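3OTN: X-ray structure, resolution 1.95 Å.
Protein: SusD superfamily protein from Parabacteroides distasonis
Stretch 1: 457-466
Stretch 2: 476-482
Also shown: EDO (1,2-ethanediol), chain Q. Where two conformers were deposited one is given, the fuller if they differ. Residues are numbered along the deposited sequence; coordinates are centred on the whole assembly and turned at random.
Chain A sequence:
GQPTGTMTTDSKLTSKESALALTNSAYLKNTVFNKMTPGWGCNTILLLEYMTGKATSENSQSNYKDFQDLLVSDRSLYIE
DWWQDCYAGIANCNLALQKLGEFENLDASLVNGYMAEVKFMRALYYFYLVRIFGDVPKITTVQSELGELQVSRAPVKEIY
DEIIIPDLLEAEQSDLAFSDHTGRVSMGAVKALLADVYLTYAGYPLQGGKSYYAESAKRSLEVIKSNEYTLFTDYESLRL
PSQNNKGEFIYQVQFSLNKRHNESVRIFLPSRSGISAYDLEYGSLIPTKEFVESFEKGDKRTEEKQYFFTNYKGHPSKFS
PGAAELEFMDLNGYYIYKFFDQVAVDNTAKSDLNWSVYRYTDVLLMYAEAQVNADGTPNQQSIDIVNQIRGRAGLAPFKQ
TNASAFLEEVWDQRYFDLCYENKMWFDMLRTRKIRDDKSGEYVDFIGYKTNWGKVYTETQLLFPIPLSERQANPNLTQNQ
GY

Stretch 1 (457-466) TETQLLFPIP
Stretch 2 476-482: LTQNQGY

After Thr 457 and Glu 458, stretch 1 makes a short 3-10 segment, residues 459-461, and then extends. Its backbone hydrogen bonds run from Gln 460 N to Thr 457 O and from Leu 461 N to Glu 458 O, both 3.2 Å, with a weak one from Leu 462 N to Thr 459 O at 3.4 Å. From Leu 462 (phi/psi -136/160) to Ile 465 (-72/132) the chain is open, and Pro 466 sits at the N-cap of a following helix.

Stretch 2 is the C-terminal tail and has no regular helix or strand. Residues 476-480 are extended. A type II beta turn from Asn 479 to Tyr 482 closes with Tyr 482 N to Asn 479 O at 3.2 Å. Gly 481 takes phi/psi 90/-11, where a CB would jam against the preceding carbonyl and lie 2.2 Å from Thr 459 OG1.

The stretches run antiparallel. CA pairs are Thr 459-Gly 481 at 5.1 Å, Pro 464-Asn 479 at 5.7 Å and Ile 465-Gln 478 at 5.9 Å. The contact buries 622 Å² in total.

Every direct hydrogen bond between the stretches joins a stretch 2 side chain to stretch 1 backbone. The amide of Gln 478 (chi1 t, chi2 p, chi3 -89°) has both an acceptor and a donor, so it matches the N-H and C=O of one residue as a neighbouring strand would: Ile 465 N donates to Gln 478 OE1 at 2.8 Å, and Gln 478 NE2 donates to Ile 465 O at 2.9 Å. OE1 of Gln 478 also accepts from Asn 479 N at 2.9 Å. Asn 479 (chi1 m, chi2 -36°) points toward stretch 1, and its ND2 donates to Phe 463 O at 2.8 Å. Tyr 482 OH donates to Leu 462 (m, t) O at 2.6 Å, with that oxygen near the ring plane.

Tyr 482 (chi1 m, chi2 -65°) is held on opposite ring faces. Pro 464 CG lies 3.6 Å from the Tyr 482 ring centroid, 9° off the normal; Thr 459 CG2 lies 3.9 Å from that centroid, 20° off. Both are CH-pi contacts, with CH groups over the electron-rich faces. Thr 459 is chi1 m, and the Pro 464 ring is C-gamma endo.

Ile 465 (m, m) points toward stretch 2. Its CG2 meets CD1 of Leu 476 (m, t) at 4.2 Å, an apolar contact.

Two waters bridge the stretches. Water 1 donates to Glu 458 O (2.6 Å) and accepts from Gln 480 NE2 (3.2 Å). Water 2 donates to Thr 459 O (2.8 Å) and Gln 480 O (2.7 Å). Gln 480 N donates to O2 of the ethanediol at 2.9 Å.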

# COMPACT_ATOMS: atom_id res chain seq x y z
N THR A 457 1.11 20.61 -9.66
CA THR A 457 2.13 21.53 -9.21
C THR A 457 2.87 20.94 -8.02
O THR A 457 2.58 19.80 -7.58
CB THR A 457 1.49 22.87 -8.81
OG1 THR A 457 0.79 22.73 -7.55
CG2 THR A 457 0.55 23.41 -9.92
N GLU A 458 3.80 21.71 -7.45
CA GLU A 458 4.52 21.32 -6.23
C GLU A 458 3.55 20.96 -5.07
O GLU A 458 3.84 20.08 -4.24
CB GLU A 458 5.49 22.45 -5.81
CG GLU A 458 6.67 22.72 -6.77
CD GLU A 458 6.37 23.66 -7.97
OE1 GLU A 458 5.20 24.06 -8.24
OE2 GLU A 458 7.35 23.98 -8.67
N THR A 459 2.41 21.64 -5.01
CA THR A 459 1.39 21.39 -3.98
C THR A 459 0.95 19.93 -3.88
O THR A 459 0.85 19.38 -2.76
CB THR A 459 0.16 22.28 -4.23
OG1 THR A 459 0.58 23.64 -4.25
CG2 THR A 459 -0.92 22.09 -3.17
N GLN A 460 0.75 19.29 -5.03
CA GLN A 460 0.21 17.93 -5.10
C GLN A 460 1.23 16.85 -4.67
O GLN A 460 0.84 15.71 -4.48
CB GLN A 460 -0.33 17.61 -6.49
CG GLN A 460 -1.68 18.25 -6.84
CD GLN A 460 -1.62 19.75 -7.03
OE1 GLN A 460 -0.69 20.29 -7.66
NE2 GLN A 460 -2.63 20.44 -6.51
N LEU A 461 2.50 17.23 -4.51
CA LEU A 461 3.52 16.30 -3.97
C LEU A 461 3.24 15.79 -2.54
O LEU A 461 3.77 14.74 -2.14
CB LEU A 461 4.91 16.97 -3.99
CG LEU A 461 5.52 17.26 -5.37
CD1 LEU A 461 6.76 18.15 -5.21
CD2 LEU A 461 5.83 15.99 -6.12
N LEU A 462 2.44 16.53 -1.77
CA LEU A 462 2.05 16.12 -0.42
C LEU A 462 0.56 16.36 -0.21
O LEU A 462 -0.06 17.14 -0.93
CB LEU A 462 2.84 16.91 0.62
CG LEU A 462 4.35 16.66 0.67
CD1 LEU A 462 5.05 17.66 1.59
CD2 LEU A 462 4.67 15.22 1.09
N PHE A 463 0.00 15.67 0.78
CA PHE A 463 -1.35 15.90 1.23
C PHE A 463 -1.31 16.86 2.40
O PHE A 463 -0.29 16.98 3.08
CB PHE A 463 -2.07 14.59 1.61
CG PHE A 463 -2.48 13.78 0.42
CD1 PHE A 463 -3.50 14.23 -0.43
CD2 PHE A 463 -1.87 12.59 0.12
CE1 PHE A 463 -3.86 13.52 -1.54
CE2 PHE A 463 -2.25 11.86 -1.01
CZ PHE A 463 -3.23 12.32 -1.81
N PRO A 464 -2.43 17.56 2.65
CA PRO A 464 -2.44 18.54 3.72
C PRO A 464 -2.47 17.90 5.10
O PRO A 464 -3.00 16.78 5.28
CB PRO A 464 -3.77 19.30 3.51
CG PRO A 464 -4.43 18.71 2.37
CD PRO A 464 -3.74 17.46 1.97
N ILE A 465 -1.96 18.63 6.07
CA ILE A 465 -2.14 18.28 7.47
C ILE A 465 -3.61 18.59 7.72
O ILE A 465 -4.07 19.63 7.33
CB ILE A 465 -1.26 19.11 8.40
CG1 ILE A 465 0.23 19.08 7.96
CG2 ILE A 465 -1.41 18.64 9.84
CD1 ILE A 465 0.82 17.68 7.69
N PRO A 466 -4.37 17.66 8.35
CA PRO A 466 -5.80 17.89 8.61
C PRO A 466 -6.11 19.11 9.45
O PRO A 466 -5.42 19.36 10.44
CB PRO A 466 -6.21 16.65 9.41
CG PRO A 466 -5.28 15.63 9.08
CD PRO A 466 -3.96 16.30 8.76
N LEU A 476 1.59 22.94 14.63
CA LEU A 476 1.73 22.25 13.35
C LEU A 476 1.63 23.24 12.19
O LEU A 476 0.60 23.87 11.97
CB LEU A 476 0.68 21.16 13.17
CG LEU A 476 0.57 20.05 14.22
CD1 LEU A 476 -0.63 19.14 13.89
CD2 LEU A 476 1.89 19.21 14.32
N THR A 477 2.70 23.36 11.42
CA THR A 477 2.64 24.09 10.14
C THR A 477 1.82 23.29 9.11
O THR A 477 1.41 22.14 9.36
CB THR A 477 4.05 24.36 9.59
OG1 THR A 477 4.72 23.11 9.36
CG2 THR A 477 4.87 25.22 10.58
N GLN A 478 1.59 23.90 7.94
CA GLN A 478 0.89 23.29 6.83
C GLN A 478 1.80 23.12 5.62
O GLN A 478 2.77 23.84 5.43
CB GLN A 478 -0.37 24.09 6.51
CG GLN A 478 -1.26 23.57 5.39
CD GLN A 478 -1.82 22.19 5.65
OE1 GLN A 478 -1.20 21.19 5.29
NE2 GLN A 478 -3.01 22.12 6.25
N ASN A 479 1.51 22.11 4.83
CA ASN A 479 2.17 21.91 3.57
C ASN A 479 1.82 23.02 2.60
O ASN A 479 0.68 23.54 2.60
CB ASN A 479 1.92 20.49 3.02
CG ASN A 479 2.66 19.44 3.83
OD1 ASN A 479 3.78 19.69 4.30
ND2 ASN A 479 2.04 18.27 4.00
N GLN A 480 2.83 23.46 1.85
CA GLN A 480 2.64 24.54 0.88
C GLN A 480 1.45 24.27 -0.08
O GLN A 480 1.22 23.12 -0.50
CB GLN A 480 3.93 24.76 0.08
CG GLN A 480 4.35 23.63 -0.81
CD GLN A 480 5.65 23.92 -1.51
OE1 GLN A 480 5.98 25.07 -1.75
NE2 GLN A 480 6.39 22.88 -1.85
N GLY A 481 0.71 25.34 -0.39
CA GLY A 481 -0.46 25.27 -1.27
C GLY A 481 -1.77 25.01 -0.57
O GLY A 481 -2.82 25.13 -1.18
N TYR A 482 -1.73 24.64 0.72
CA TYR A 482 -2.96 24.31 1.44
C TYR A 482 -3.20 25.28 2.59
O TYR A 482 -2.35 26.10 2.88
CB TYR A 482 -2.85 22.91 2.03
CG TYR A 482 -2.64 21.77 1.04
CD1 TYR A 482 -3.60 21.45 0.10
CD2 TYR A 482 -1.46 21.01 1.07
CE1 TYR A 482 -3.41 20.40 -0.80
CE2 TYR A 482 -1.27 19.95 0.20
CZ TYR A 482 -2.24 19.65 -0.74
OH TYR A 482 -2.05 18.63 -1.63
OXT TYR A 482 -4.21 25.19 3.29
C1 EDO Q . 7.36 21.22 1.84
O1 EDO Q . 7.63 20.67 0.56
C2 EDO Q . 5.87 21.51 1.88
O2 EDO Q . 5.64 22.85 2.26
O HOH W 1 4.52 20.26 -1.74
O HOH W 2 2.10 20.55 -0.55